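Local coordinates for protein putative efflux transporter (Bacteroides eggerthii, PDB 4L8J) that probably serves as the periplasmic membrane-fusion (adaptor) protein of an efflux system, linking an inner-membrane transporter to an outer-membrane channel, at residues Q44-P49 / E145-V150; L132-G137 / V157-T162; L179-A184 / L243-A248; E189-K194 / G236-I241. One frame throughout, in Å; residues are numbered along the deposited sequence.

Contact 1: residues Q44-P49 / E145-V150; sequences QIINLP and ENYQRV
I45 packs against the chain 145-150 with backbone and side chain. Its CB sits 3.6 Å from the carbonyl O of Q148, and CG1 runs past the same oxygen. CG2, anti to the backbone N (chi1 of -69° placing CG1 beside that N instead), comes within 3.5 Å of N146 OD1. At the tip, CD1 makes an apolar contact with V150 CG1 at 3.8 Å. The backbone of I45 is held as well: its N donates to Q148 O (2.9 Å), while its O receives a weak bond from Y147 N, bent to 124°. E145 to Q148 form a type II beta turn, within which E145 N donates to Q148 OE1 at 2.9 Å. Beyond it, Q44 and R149 form an antiparallel non-hydrogen-bonded pair with both side chains on one face of the sheet. The end of the Q44 amide stands over one face of the R149 guanidinium, the planes tilted 34° apart. An alanine in place of Q44 would probably take away the amide that stands over that guanidinium face and leave the Y147 carbonyl without it. Farther along, L48 CD2 packs 3.8 Å from E145 C. Strand 43-47 thus lies between strand 149-150 and strand 61-65, where I46 and N47 make a classic beta bulge facing A64; I156 of strand 155-161 packs against I45 and V150 from the other four-stranded sheet.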
loop_
_atom_site.group_PDB
_atom_site.type_symbol
_atom_site.label_atom_id
_atom_site.label_comp_id
_atom_site.label_asym_id
_atom_site.label_seq_id
_atom_site.Cartn_x
_atom_site.Cartn_y
_atom_site.Cartn_z
ATOM N N GLN A 44 -28.883 33.859 -65.648
ATOM C CA GLN A 44 -28.414 32.659 -66.325
ATOM C C GLN A 44 -26.967 32.321 -65.892
ATOM O O GLN A 44 -26.053 33.120 -66.127
ATOM C CB GLN A 44 -28.503 32.829 -67.858
ATOM C CG GLN A 44 -27.808 31.704 -68.641
ATOM C CD GLN A 44 -28.132 31.698 -70.112
ATOM O OE1 GLN A 44 -28.814 30.788 -70.596
ATOM N NE2 GLN A 44 -27.610 32.677 -70.869
ATOM N N ILE A 45 -26.756 31.119 -65.328
ATOM C CA ILE A 45 -25.407 30.651 -64.959
ATOM C C ILE A 45 -24.571 30.593 -66.237
ATOM O O ILE A 45 -25.056 30.099 -67.242
ATOM C CB ILE A 45 -25.453 29.284 -64.209
ATOM C CG1 ILE A 45 -26.091 29.467 -62.810
ATOM C CG2 ILE A 45 -24.041 28.660 -64.071
ATOM C CD1 ILE A 45 -26.707 28.256 -62.250
ATOM N N ILE A 46 -23.380 31.191 -66.238
ATOM C CA ILE A 46 -22.479 31.162 -67.401
ATOM C C ILE A 46 -21.151 30.501 -67.003
ATOM O O ILE A 46 -20.287 30.267 -67.848
ATOM C CB ILE A 46 -22.254 32.546 -68.023
ATOM C CG1 ILE A 46 -21.744 33.570 -66.967
ATOM C CG2 ILE A 46 -23.517 33.003 -68.798
ATOM C CD1 ILE A 46 -20.917 34.760 -67.548
ATOM N N ASN A 47 -20.976 30.259 -65.694
ATOM C CA ASN A 47 -19.783 29.604 -65.178
ATOM C C ASN A 47 -20.149 28.788 -63.944
ATOM O O ASN A 47 -20.799 29.293 -63.038
ATOM C CB ASN A 47 -18.668 30.619 -64.878
ATOM C CG ASN A 47 -17.304 29.995 -64.679
ATOM O OD1 ASN A 47 -17.111 28.805 -64.848
ATOM N ND2 ASN A 47 -16.319 30.782 -64.309
ATOM N N LEU A 48 -19.759 27.512 -63.949
ATOM C CA LEU A 48 -19.943 26.552 -62.875
ATOM C C LEU A 48 -18.587 25.817 -62.752
ATOM O O LEU A 48 -18.434 24.717 -63.252
ATOM C CB LEU A 48 -21.121 25.633 -63.237
ATOM C CG LEU A 48 -21.789 24.835 -62.113
ATOM C CD1 LEU A 48 -22.175 25.717 -60.932
ATOM C CD2 LEU A 48 -23.027 24.163 -62.632
ATOM N N PRO A 49 -17.546 26.481 -62.201
ATOM C CA PRO A 49 -16.191 25.915 -62.285
ATOM C C PRO A 49 -15.853 24.806 -61.282
ATOM O O PRO A 49 -14.748 24.268 -61.350
ATOM C CB PRO A 49 -15.318 27.144 -62.034
ATOM C CG PRO A 49 -16.140 27.968 -61.054
ATOM C CD PRO A 49 -17.516 27.849 -61.623
ATOM N N GLU A 145 -26.936 23.152 -63.715
ATOM C CA GLU A 145 -26.052 22.976 -64.865
ATOM C C GLU A 145 -25.611 24.326 -65.384
ATOM O O GLU A 145 -26.306 25.316 -65.153
ATOM C CB GLU A 145 -26.778 22.205 -65.993
ATOM C CG GLU A 145 -27.005 20.734 -65.706
ATOM C CD GLU A 145 -26.023 19.815 -66.400
ATOM O OE1 GLU A 145 -25.949 19.853 -67.651
ATOM O OE2 GLU A 145 -25.335 19.042 -65.692
ATOM N N ASN A 146 -24.500 24.374 -66.140
ATOM C CA ASN A 146 -24.058 25.634 -66.729
ATOM C C ASN A 146 -25.030 26.037 -67.845
ATOM O O ASN A 146 -25.675 25.172 -68.430
ATOM C CB ASN A 146 -22.617 25.554 -67.226
ATOM C CG ASN A 146 -21.983 26.909 -67.469
ATOM O OD1 ASN A 146 -22.559 27.943 -67.144
ATOM N ND2 ASN A 146 -20.773 26.942 -68.029
ATOM N N TYR A 147 -25.200 27.356 -68.060
ATOM C CA TYR A 147 -26.110 28.007 -69.025
ATOM C C TYR A 147 -27.601 27.780 -68.641
ATOM O O TYR A 147 -28.491 28.113 -69.423
ATOM C CB TYR A 147 -25.799 27.661 -70.507
ATOM C CG TYR A 147 -24.449 28.190 -70.957
ATOM C CD1 TYR A 147 -24.272 29.538 -71.261
ATOM C CD2 TYR A 147 -23.330 27.362 -70.996
ATOM C CE1 TYR A 147 -23.024 30.039 -71.649
ATOM C CE2 TYR A 147 -22.075 27.852 -71.369
ATOM C CZ TYR A 147 -21.928 29.190 -71.706
ATOM O OH TYR A 147 -20.697 29.672 -72.093
ATOM N N GLN A 148 -27.865 27.307 -67.405
ATOM C CA GLN A 148 -29.216 27.149 -66.846
ATOM C C GLN A 148 -29.636 28.472 -66.158
ATOM O O GLN A 148 -28.818 29.124 -65.495
ATOM C CB GLN A 148 -29.255 25.967 -65.853
ATOM C CG GLN A 148 -30.500 25.826 -64.959
ATOM C CD GLN A 148 -30.513 24.543 -64.144
ATOM O OE1 GLN A 148 -29.745 23.599 -64.384
ATOM N NE2 GLN A 148 -31.410 24.457 -63.171
ATOM N N ARG A 149 -30.914 28.856 -66.326
ATOM C CA ARG A 149 -31.495 30.070 -65.746
ATOM C C ARG A 149 -32.030 29.744 -64.352
ATOM O O ARG A 149 -32.671 28.703 -64.162
ATOM C CB ARG A 149 -32.585 30.650 -66.675
ATOM C CG ARG A 149 -32.015 31.155 -68.002
ATOM C CD ARG A 149 -33.063 31.745 -68.932
ATOM N NE ARG A 149 -32.455 32.469 -70.055
ATOM C CZ ARG A 149 -32.170 31.925 -71.239
ATOM N NH1 ARG A 149 -32.429 30.644 -71.471
ATOM N NH2 ARG A 149 -31.620 32.661 -72.198
ATOM N N VAL A 150 -31.681 30.589 -63.361
ATOM C CA VAL A 150 -32.047 30.409 -61.950
ATOM C C VAL A 150 -32.604 31.704 -61.348
ATOM O O VAL A 150 -32.340 32.796 -61.860
ATOM C CB VAL A 150 -30.858 29.885 -61.071
ATOM C CG1 VAL A 150 -30.416 28.487 -61.491
ATOM C CG2 VAL A 150 -29.676 30.862 -61.060
#

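Contact 2: residues L132-G137 / V157-T162; sequences LAPFDG and VRLVNT
L159 fits its forked end into the bend of 132-137, inside the barrel-sandwich hybrid domain of this HlyD-family protein. The CD2 methyl enters a hollow lined by A133, P134 and F135: it meets P134 CD tip to tip at 3.7 Å and lies close to F135 CE1, at 3.4 Å. The leucine and the phenylalanine slide past each other in opposite directions. The other methyl, CD1, rests against the bare backbone of G137, 3.7 Å from its C. There is little room here, at the antiparallel non-hydrogen-bonded pair G137-N161: a CB on G137 would probably fall too close to this methyl and to V160 O.

The F135 ring is in turn covered by N161. With CG anti to the backbone N (chi1 -164°), the asparagine amide lies nearly flat over one ring face, the planes 18° apart and ND2 3.4 Å above, offset to the rim; its OD1 accepts from R163 N. D136 turns its carboxylate elsewhere, to a salt bridge with K57 and a bond from K58 N. Beyond F135 the chains join through a long, weak but nearly straight hydrogen bond from T162 N to D136 O, 3.4 Å at 176°.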
loop_
_atom_site.group_PDB
_atom_site.type_symbol
_atom_site.label_atom_id
_atom_site.label_comp_id
_atom_site.label_asym_id
_atom_site.label_seq_id
_atom_site.Cartn_x
_atom_site.Cartn_y
_atom_site.Cartn_z
ATOM N N LEU A 132 -19.868 32.999 -54.145
ATOM C CA LEU A 132 -18.607 32.555 -53.537
ATOM C C LEU A 132 -18.833 31.609 -52.363
ATOM O O LEU A 132 -19.914 31.626 -51.769
ATOM C CB LEU A 132 -17.794 33.783 -53.061
ATOM C CG LEU A 132 -17.633 34.956 -54.058
ATOM C CD1 LEU A 132 -16.914 36.110 -53.406
ATOM C CD2 LEU A 132 -16.890 34.543 -55.339
ATOM N N ALA A 133 -17.823 30.781 -52.027
ATOM C CA ALA A 133 -17.922 29.871 -50.894
ATOM C C ALA A 133 -17.888 30.685 -49.587
ATOM O O ALA A 133 -16.964 31.487 -49.396
ATOM C CB ALA A 133 -16.795 28.842 -50.929
ATOM N N PRO A 134 -18.921 30.574 -48.722
ATOM C CA PRO A 134 -18.938 31.391 -47.489
ATOM C C PRO A 134 -17.945 30.871 -46.422
ATOM O O PRO A 134 -17.632 31.596 -45.461
ATOM C CB PRO A 134 -20.395 31.286 -47.028
ATOM C CG PRO A 134 -20.826 29.931 -47.486
ATOM C CD PRO A 134 -20.107 29.694 -48.805
ATOM N N PHE A 135 -17.448 29.628 -46.595
ATOM C CA PHE A 135 -16.454 28.979 -45.721
ATOM C C PHE A 135 -15.712 27.865 -46.478
ATOM O O PHE A 135 -16.190 27.405 -47.526
ATOM C CB PHE A 135 -17.115 28.395 -44.434
ATOM C CG PHE A 135 -18.391 27.615 -44.662
ATOM C CD1 PHE A 135 -18.358 26.337 -45.195
ATOM C CD2 PHE A 135 -19.629 28.182 -44.391
ATOM C CE1 PHE A 135 -19.536 25.644 -45.455
ATOM C CE2 PHE A 135 -20.808 27.476 -44.638
ATOM C CZ PHE A 135 -20.750 26.213 -45.164
ATOM N N ASP A 136 -14.561 27.400 -45.918
ATOM C CA ASP A 136 -13.802 26.261 -46.451
ATOM C C ASP A 136 -14.695 25.039 -46.378
ATOM O O ASP A 136 -15.275 24.773 -45.321
ATOM C CB ASP A 136 -12.510 26.026 -45.633
ATOM C CG ASP A 136 -11.400 27.042 -45.804
ATOM O OD1 ASP A 136 -11.666 28.131 -46.355
ATOM O OD2 ASP A 136 -10.268 26.763 -45.355
ATOM N N GLY A 137 -14.880 24.347 -47.493
ATOM C CA GLY A 137 -15.749 23.180 -47.494
ATOM C C GLY A 137 -15.608 22.291 -48.698
ATOM O O GLY A 137 -14.669 22.435 -49.486
ATOM N N VAL A 157 -25.444 24.715 -55.200
ATOM C CA VAL A 157 -24.669 23.609 -54.660
ATOM C C VAL A 157 -25.000 23.436 -53.171
ATOM O O VAL A 157 -25.481 24.373 -52.523
ATOM C CB VAL A 157 -23.115 23.727 -54.844
ATOM C CG1 VAL A 157 -22.680 23.747 -56.310
ATOM C CG2 VAL A 157 -22.508 24.879 -54.030
ATOM N N ARG A 158 -24.669 22.250 -52.634
ATOM C CA ARG A 158 -24.741 21.890 -51.219
ATOM C C ARG A 158 -23.305 21.772 -50.779
ATOM O O ARG A 158 -22.575 20.956 -51.324
ATOM C CB ARG A 158 -25.549 20.590 -50.999
ATOM C CG ARG A 158 -26.999 20.733 -51.463
ATOM C CD ARG A 158 -27.772 19.433 -51.492
ATOM N NE ARG A 158 -29.185 19.691 -51.780
ATOM C CZ ARG A 158 -30.147 18.779 -51.712
ATOM N NH1 ARG A 158 -29.865 17.531 -51.356
ATOM N NH2 ARG A 158 -31.402 19.108 -51.993
ATOM N N LEU A 159 -22.870 22.680 -49.906
ATOM C CA LEU A 159 -21.514 22.781 -49.394
ATOM C C LEU A 159 -21.466 22.333 -47.911
ATOM O O LEU A 159 -22.202 22.887 -47.083
ATOM C CB LEU A 159 -21.043 24.252 -49.533
ATOM C CG LEU A 159 -19.629 24.603 -49.021
ATOM C CD1 LEU A 159 -18.552 24.061 -49.937
ATOM C CD2 LEU A 159 -19.450 26.099 -48.859
ATOM N N VAL A 160 -20.605 21.348 -47.578
ATOM C CA VAL A 160 -20.476 20.900 -46.190
ATOM C C VAL A 160 -19.209 21.538 -45.601
ATOM O O VAL A 160 -18.150 21.514 -46.243
ATOM C CB VAL A 160 -20.544 19.350 -45.985
ATOM C CG1 VAL A 160 -21.887 18.792 -46.456
ATOM C CG2 VAL A 160 -19.413 18.622 -46.677
ATOM N N ASN A 161 -19.348 22.179 -44.412
ATOM C CA ASN A 161 -18.264 22.837 -43.701
ATOM C C ASN A 161 -17.267 21.789 -43.221
ATOM O O ASN A 161 -17.661 20.849 -42.526
ATOM C CB ASN A 161 -18.820 23.656 -42.513
ATOM C CG ASN A 161 -17.853 24.658 -41.944
ATOM O OD1 ASN A 161 -16.679 24.370 -41.714
ATOM N ND2 ASN A 161 -18.320 25.878 -41.715
ATOM N N THR A 162 -15.985 21.943 -43.591
ATOM C CA THR A 162 -14.952 20.966 -43.251
ATOM C C THR A 162 -13.903 21.559 -42.329
ATOM O O THR A 162 -12.864 20.942 -42.135
ATOM C CB THR A 162 -14.296 20.376 -44.536
ATOM O OG1 THR A 162 -13.592 21.397 -45.255
ATOM C CG2 THR A 162 -15.280 19.670 -45.435
#

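Contact 3: residues L179-A184 / L243-A248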
loop_
_atom_site.group_PDB
_atom_site.type_symbol
_atom_site.label_atom_id
_atom_site.label_comp_id
_atom_site.label_asym_id
_atom_site.label_seq_id
_atom_site.Cartn_x
_atom_site.Cartn_y
_atom_site.Cartn_z
ATOM N N LEU A 179 -12.200 12.680 -16.878
ATOM C CA LEU A 179 -12.423 13.827 -17.762
ATOM C C LEU A 179 -12.007 15.142 -17.097
ATOM O O LEU A 179 -11.579 16.059 -17.785
ATOM C CB LEU A 179 -13.887 13.936 -18.193
ATOM C CG LEU A 179 -14.372 12.911 -19.224
ATOM C CD1 LEU A 179 -15.895 12.897 -19.279
ATOM C CD2 LEU A 179 -13.813 13.216 -20.618
ATOM N N ARG A 180 -12.151 15.235 -15.769
ATOM C CA ARG A 180 -11.791 16.425 -15.011
ATOM C C ARG A 180 -10.266 16.514 -14.740
ATOM O O ARG A 180 -9.788 17.601 -14.430
ATOM C CB ARG A 180 -12.544 16.454 -13.672
ATOM C CG ARG A 180 -14.008 16.835 -13.799
ATOM C CD ARG A 180 -14.732 16.601 -12.492
ATOM N NE ARG A 180 -16.032 17.280 -12.468
ATOM C CZ ARG A 180 -16.913 17.202 -11.470
ATOM N NH1 ARG A 180 -16.658 16.439 -10.400
ATOM N NH2 ARG A 180 -18.061 17.869 -11.537
ATOM N N ALA A 181 -9.511 15.393 -14.810
ATOM C CA ALA A 181 -8.073 15.419 -14.536
ATOM C C ALA A 181 -7.374 16.449 -15.409
ATOM O O ALA A 181 -7.677 16.581 -16.601
ATOM C CB ALA A 181 -7.446 14.049 -14.742
ATOM N N LYS A 182 -6.461 17.224 -14.784
ATOM C CA LYS A 182 -5.697 18.263 -15.468
ATOM C C LYS A 182 -4.881 17.654 -16.585
ATOM O O LYS A 182 -4.260 16.585 -16.425
ATOM C CB LYS A 182 -4.766 19.002 -14.477
ATOM N N ASP A 183 -4.898 18.325 -17.733
ATOM C CA ASP A 183 -4.109 17.931 -18.907
ATOM C C ASP A 183 -4.477 16.518 -19.443
ATOM O O ASP A 183 -3.642 15.883 -20.090
ATOM C CB ASP A 183 -2.579 18.030 -18.615
ATOM C CG ASP A 183 -2.110 19.374 -18.030
ATOM O OD1 ASP A 183 -2.474 20.433 -18.598
ATOM O OD2 ASP A 183 -1.414 19.359 -16.983
ATOM N N ALA A 184 -5.723 16.039 -19.202
ATOM C CA ALA A 184 -6.219 14.781 -19.794
ATOM C C ALA A 184 -6.077 14.899 -21.330
ATOM O O ALA A 184 -6.302 15.988 -21.873
ATOM C CB ALA A 184 -7.684 14.566 -19.402
ATOM N N LEU A 243 -8.443 7.981 -23.953
ATOM C CA LEU A 243 -8.342 9.038 -22.941
ATOM C C LEU A 243 -7.185 8.691 -22.011
ATOM O O LEU A 243 -7.187 7.578 -21.494
ATOM C CB LEU A 243 -9.667 9.164 -22.136
ATOM C CG LEU A 243 -9.649 10.055 -20.856
ATOM C CD1 LEU A 243 -9.579 11.516 -21.200
ATOM C CD2 LEU A 243 -10.892 9.805 -19.996
ATOM N N ALA A 244 -6.200 9.602 -21.814
ATOM C CA ALA A 244 -5.050 9.409 -20.890
ATOM C C ALA A 244 -5.053 10.509 -19.847
ATOM O O ALA A 244 -5.040 11.709 -20.184
ATOM C CB ALA A 244 -3.717 9.396 -21.627
ATOM N N SER A 245 -5.169 10.096 -18.581
ATOM C CA SER A 245 -5.254 11.027 -17.476
ATOM C C SER A 245 -4.238 10.689 -16.388
ATOM O O SER A 245 -4.317 9.607 -15.797
ATOM C CB SER A 245 -6.661 11.002 -16.863
ATOM O OG SER A 245 -7.695 11.218 -17.808
ATOM N N ASP A 246 -3.346 11.642 -16.064
ATOM C CA ASP A 246 -2.445 11.438 -14.935
ATOM C C ASP A 246 -3.206 11.879 -13.687
ATOM O O ASP A 246 -3.441 13.065 -13.506
ATOM C CB ASP A 246 -1.096 12.161 -15.107
ATOM C CG ASP A 246 -0.052 11.774 -14.059
ATOM O OD1 ASP A 246 -0.436 11.222 -13.007
ATOM O OD2 ASP A 246 1.141 12.047 -14.282
ATOM N N ILE A 247 -3.661 10.920 -12.869
ATOM C CA ILE A 247 -4.423 11.234 -11.662
ATOM C C ILE A 247 -3.523 11.570 -10.447
ATOM O O ILE A 247 -4.050 11.873 -9.384
ATOM C CB ILE A 247 -5.449 10.138 -11.298
ATOM C CG1 ILE A 247 -4.770 8.787 -10.958
ATOM C CG2 ILE A 247 -6.542 10.009 -12.391
ATOM C CD1 ILE A 247 -5.766 7.861 -10.220
ATOM N N ALA A 248 -2.191 11.497 -10.582
ATOM C CA ALA A 248 -1.268 11.870 -9.475
ATOM C C ALA A 248 -0.043 12.579 -10.049
ATOM O O ALA A 248 1.067 12.051 -9.985
ATOM C CB ALA A 248 -0.854 10.639 -8.672
HETATM O O HOH W 1 -3.435 15.659 -14.145
HETATM O O HOH W 2 -3.334 14.261 -17.344
#
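A181 and A184 touch L243 and S245 where a type II beta turn, A181 to A184, follows the helix 176-180 and rests on strand 238-246 of the six-stranded antiparallel beta barrel. The carbon contacts are small. A181 CB meets S245 CB at 3.8 Å, and A184 CB makes an apolar contact at 4.0 Å with L243 CD1, the end of a side chain whose CG stands anti to the backbone N (chi1 169°). L179 packs on F186 and Y205, so the helix end reaches the neighbouring strands too.

Polar links between the segments run through water. One water donates to K182 O and D246 O; a second donates to K182 O and accepts from D246 N at 2.9 Å. The K182 carbonyl therefore receives two water bonds, and the D246 backbone is joined to the turn through both its N and its O. S245 OG is bonded to L178 O inside the helix, which ties strand and helix together beside A184 CB. The strand then ends in an Asx turn, A248 N donating to D246 OD1, an oxygen also bonded to S19 OG. Where turn and strand run closest, a CA-H...O contact joins A184 CA to A244 O at 3.3 Å.

Contact 4: residues E189-K194 / G236-I241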
loop_
_atom_site.group_PDB
_atom_site.type_symbol
_atom_site.label_atom_id
_atom_site.label_comp_id
_atom_site.label_asym_id
_atom_site.label_seq_id
_atom_site.Cartn_x
_atom_site.Cartn_y
_atom_site.Cartn_z
ATOM N N GLU A 189 -8.111 7.009 -33.176
ATOM C CA GLU A 189 -7.744 6.052 -34.200
ATOM C C GLU A 189 -9.032 5.673 -34.955
ATOM O O GLU A 189 -9.940 5.122 -34.340
ATOM C CB GLU A 189 -7.034 4.831 -33.581
ATOM C CG GLU A 189 -6.413 3.936 -34.655
ATOM C CD GLU A 189 -5.863 2.607 -34.172
ATOM O OE1 GLU A 189 -6.207 2.175 -33.048
ATOM O OE2 GLU A 189 -5.092 1.987 -34.935
ATOM N N PHE A 190 -9.145 6.055 -36.255
ATOM C CA PHE A 190 -10.337 5.737 -37.058
ATOM C C PHE A 190 -10.303 4.275 -37.490
ATOM O O PHE A 190 -9.236 3.772 -37.885
ATOM C CB PHE A 190 -10.467 6.658 -38.284
ATOM C CG PHE A 190 -10.630 8.116 -37.929
ATOM C CD1 PHE A 190 -11.878 8.635 -37.610
ATOM C CD2 PHE A 190 -9.532 8.970 -37.900
ATOM C CE1 PHE A 190 -12.025 9.980 -37.280
ATOM C CE2 PHE A 190 -9.681 10.311 -37.550
ATOM C CZ PHE A 190 -10.926 10.810 -37.252
ATOM N N ASP A 191 -11.455 3.590 -37.380
ATOM C CA ASP A 191 -11.615 2.189 -37.783
ATOM C C ASP A 191 -11.284 1.992 -39.282
ATOM O O ASP A 191 -10.748 0.952 -39.638
ATOM C CB ASP A 191 -13.057 1.709 -37.499
ATOM C CG ASP A 191 -13.419 1.652 -36.015
ATOM O OD1 ASP A 191 -12.493 1.713 -35.172
ATOM O OD2 ASP A 191 -14.614 1.479 -35.701
ATOM N N THR A 192 -11.572 3.002 -40.133
ATOM C CA THR A 192 -11.303 2.981 -41.587
ATOM C C THR A 192 -9.785 3.212 -41.882
ATOM O O THR A 192 -9.336 2.904 -42.986
ATOM C CB THR A 192 -12.183 4.031 -42.319
ATOM O OG1 THR A 192 -13.493 4.059 -41.746
ATOM C CG2 THR A 192 -12.333 3.743 -43.813
ATOM N N TYR A 193 -9.007 3.736 -40.895
ATOM C CA TYR A 193 -7.583 4.029 -41.054
ATOM C C TYR A 193 -6.792 3.589 -39.831
ATOM O O TYR A 193 -6.085 4.392 -39.201
ATOM C CB TYR A 193 -7.378 5.533 -41.299
ATOM C CG TYR A 193 -8.026 6.036 -42.563
ATOM C CD1 TYR A 193 -7.435 5.827 -43.806
ATOM C CD2 TYR A 193 -9.214 6.760 -42.519
ATOM C CE1 TYR A 193 -8.014 6.323 -44.974
ATOM C CE2 TYR A 193 -9.807 7.249 -43.681
ATOM C CZ TYR A 193 -9.212 7.013 -44.908
ATOM O OH TYR A 193 -9.810 7.488 -46.052
ATOM N N LYS A 194 -6.932 2.318 -39.468
ATOM C CA LYS A 194 -6.241 1.761 -38.311
ATOM C C LYS A 194 -4.706 1.843 -38.462
ATOM O O LYS A 194 -4.181 1.786 -39.576
ATOM C CB LYS A 194 -6.712 0.324 -38.055
ATOM C CG LYS A 194 -7.951 0.325 -37.158
ATOM C CD LYS A 194 -8.606 -1.021 -37.006
ATOM C CE LYS A 194 -9.518 -1.008 -35.801
ATOM N NZ LYS A 194 -10.322 -2.254 -35.685
ATOM N N GLY A 236 -20.636 9.565 -39.432
ATOM C CA GLY A 236 -21.042 8.184 -39.236
ATOM C C GLY A 236 -19.881 7.222 -39.069
ATOM O O GLY A 236 -20.077 6.129 -38.527
ATOM N N PHE A 237 -18.668 7.613 -39.547
ATOM C CA PHE A 237 -17.430 6.826 -39.386
ATOM C C PHE A 237 -17.176 6.587 -37.913
ATOM O O PHE A 237 -17.387 7.489 -37.093
ATOM C CB PHE A 237 -16.215 7.549 -40.011
ATOM C CG PHE A 237 -15.954 7.272 -41.480
ATOM C CD1 PHE A 237 -17.007 7.115 -42.379
ATOM C CD2 PHE A 237 -14.655 7.222 -41.973
ATOM C CE1 PHE A 237 -16.761 6.853 -43.729
ATOM C CE2 PHE A 237 -14.410 6.988 -43.331
ATOM C CZ PHE A 237 -15.465 6.817 -44.201
ATOM N N THR A 238 -16.778 5.379 -37.561
ATOM C CA THR A 238 -16.535 5.069 -36.155
ATOM C C THR A 238 -15.037 5.117 -35.870
ATOM O O THR A 238 -14.195 5.072 -36.788
ATOM C CB THR A 238 -17.167 3.721 -35.764
ATOM O OG1 THR A 238 -16.690 2.739 -36.674
ATOM C CG2 THR A 238 -18.705 3.755 -35.788
ATOM N N CYS A 239 -14.704 5.219 -34.576
ATOM C CA CYS A 239 -13.320 5.325 -34.169
ATOM C C CYS A 239 -13.161 4.922 -32.736
ATOM O O CYS A 239 -14.144 4.771 -32.005
ATOM C CB CYS A 239 -12.837 6.758 -34.388
ATOM S SG CYS A 239 -13.734 7.991 -33.402
ATOM N N ASN A 240 -11.893 4.798 -32.318
ATOM C CA ASN A 240 -11.540 4.565 -30.935
ATOM C C ASN A 240 -11.001 5.855 -30.383
ATOM O O ASN A 240 -10.261 6.552 -31.071
ATOM C CB ASN A 240 -10.520 3.419 -30.769
ATOM C CG ASN A 240 -10.169 3.161 -29.317
ATOM O OD1 ASN A 240 -10.946 2.560 -28.583
ATOM N ND2 ASN A 240 -9.057 3.725 -28.824
ATOM N N ILE A 241 -11.407 6.204 -29.162
ATOM C CA ILE A 241 -10.893 7.385 -28.446
ATOM C C ILE A 241 -10.136 6.883 -27.251
ATOM O O ILE A 241 -10.713 6.245 -26.368
ATOM C CB ILE A 241 -11.947 8.444 -28.044
ATOM C CG1 ILE A 241 -12.787 8.867 -29.274
ATOM C CG2 ILE A 241 -11.268 9.674 -27.402
ATOM C CD1 ILE A 241 -14.060 8.162 -29.397
HETATM O O HOH W 3 -6.013 3.313 -29.823
HETATM O O HOH W 4 -13.498 5.037 -39.332
#
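E189 and N240 form an antiparallel hydrogen-bonded pair, with E189 N giving to N240 O at 3.0 Å and N240 N to E189 O at 2.8 Å, both nearly straight; the next pair, F190 with C239, is non-hydrogen-bonded, and D191 N continues the pattern to T238 O at 3.2 Å. On one face of this barrel sheet F190 and C239 lie side by side. F190 CD1 touches C239 CB at 3.9 Å, and the sulfur stands 5.3 Å from the ring centroid, 43° off the normal, an oblique sulfur-aromatic contact; I167 packs on both residues, and T238 O lies at the ring edge. On the other face E189 and N240 share a weakly held water, but their stronger partners are G195 N for E189 OE2 and D24 OD1 for N240 ND2.

Next to F190, D191 meets T238 by its carboxylate. T238 OG1, set between its backbone N and carbonyl carbon (chi1 54°), donates to D191 OD2 at 2.6 Å, arriving on the anti side and 33° out of the plane. An alanine at D191 would probably leave that hydroxyl without its acceptor and residues 191-192 less firmly held to T238. T192 crosses F237 at about a right angle, OG1 3.4 Å from CD2. A water bridges T192 N and T238 O. T238 thus holds residues 191-192 through both backbone and side chain: its carbonyl accepts from D191 N and this water, while its hydroxyl anchors the carboxylate, which implies that polar bonds carry the pairing of the chains on beyond F190-C239.

Overall arrangement
Contacts 1 and 2 lie in the barrel-sandwich domain, their centres 18 Å apart, and their segments alternate along the chain, strand 149-150 of contact 1 being followed by strand 155-161 of contact 2. Contacts 3 and 4 come later and lie at the six-stranded barrel, both on strand 238-246. Their centres are 22 Å apart, and contact 4 is nested inside the loop that contact 3 closes. Contact 2 is about 25 Å from contact 4, centre to centre, and contact 1 about 54 Å from contact 3. The two pairs thus mark two neighbouring parts of an elongated chain, consistent with an adaptor that spans a distance between membrane components.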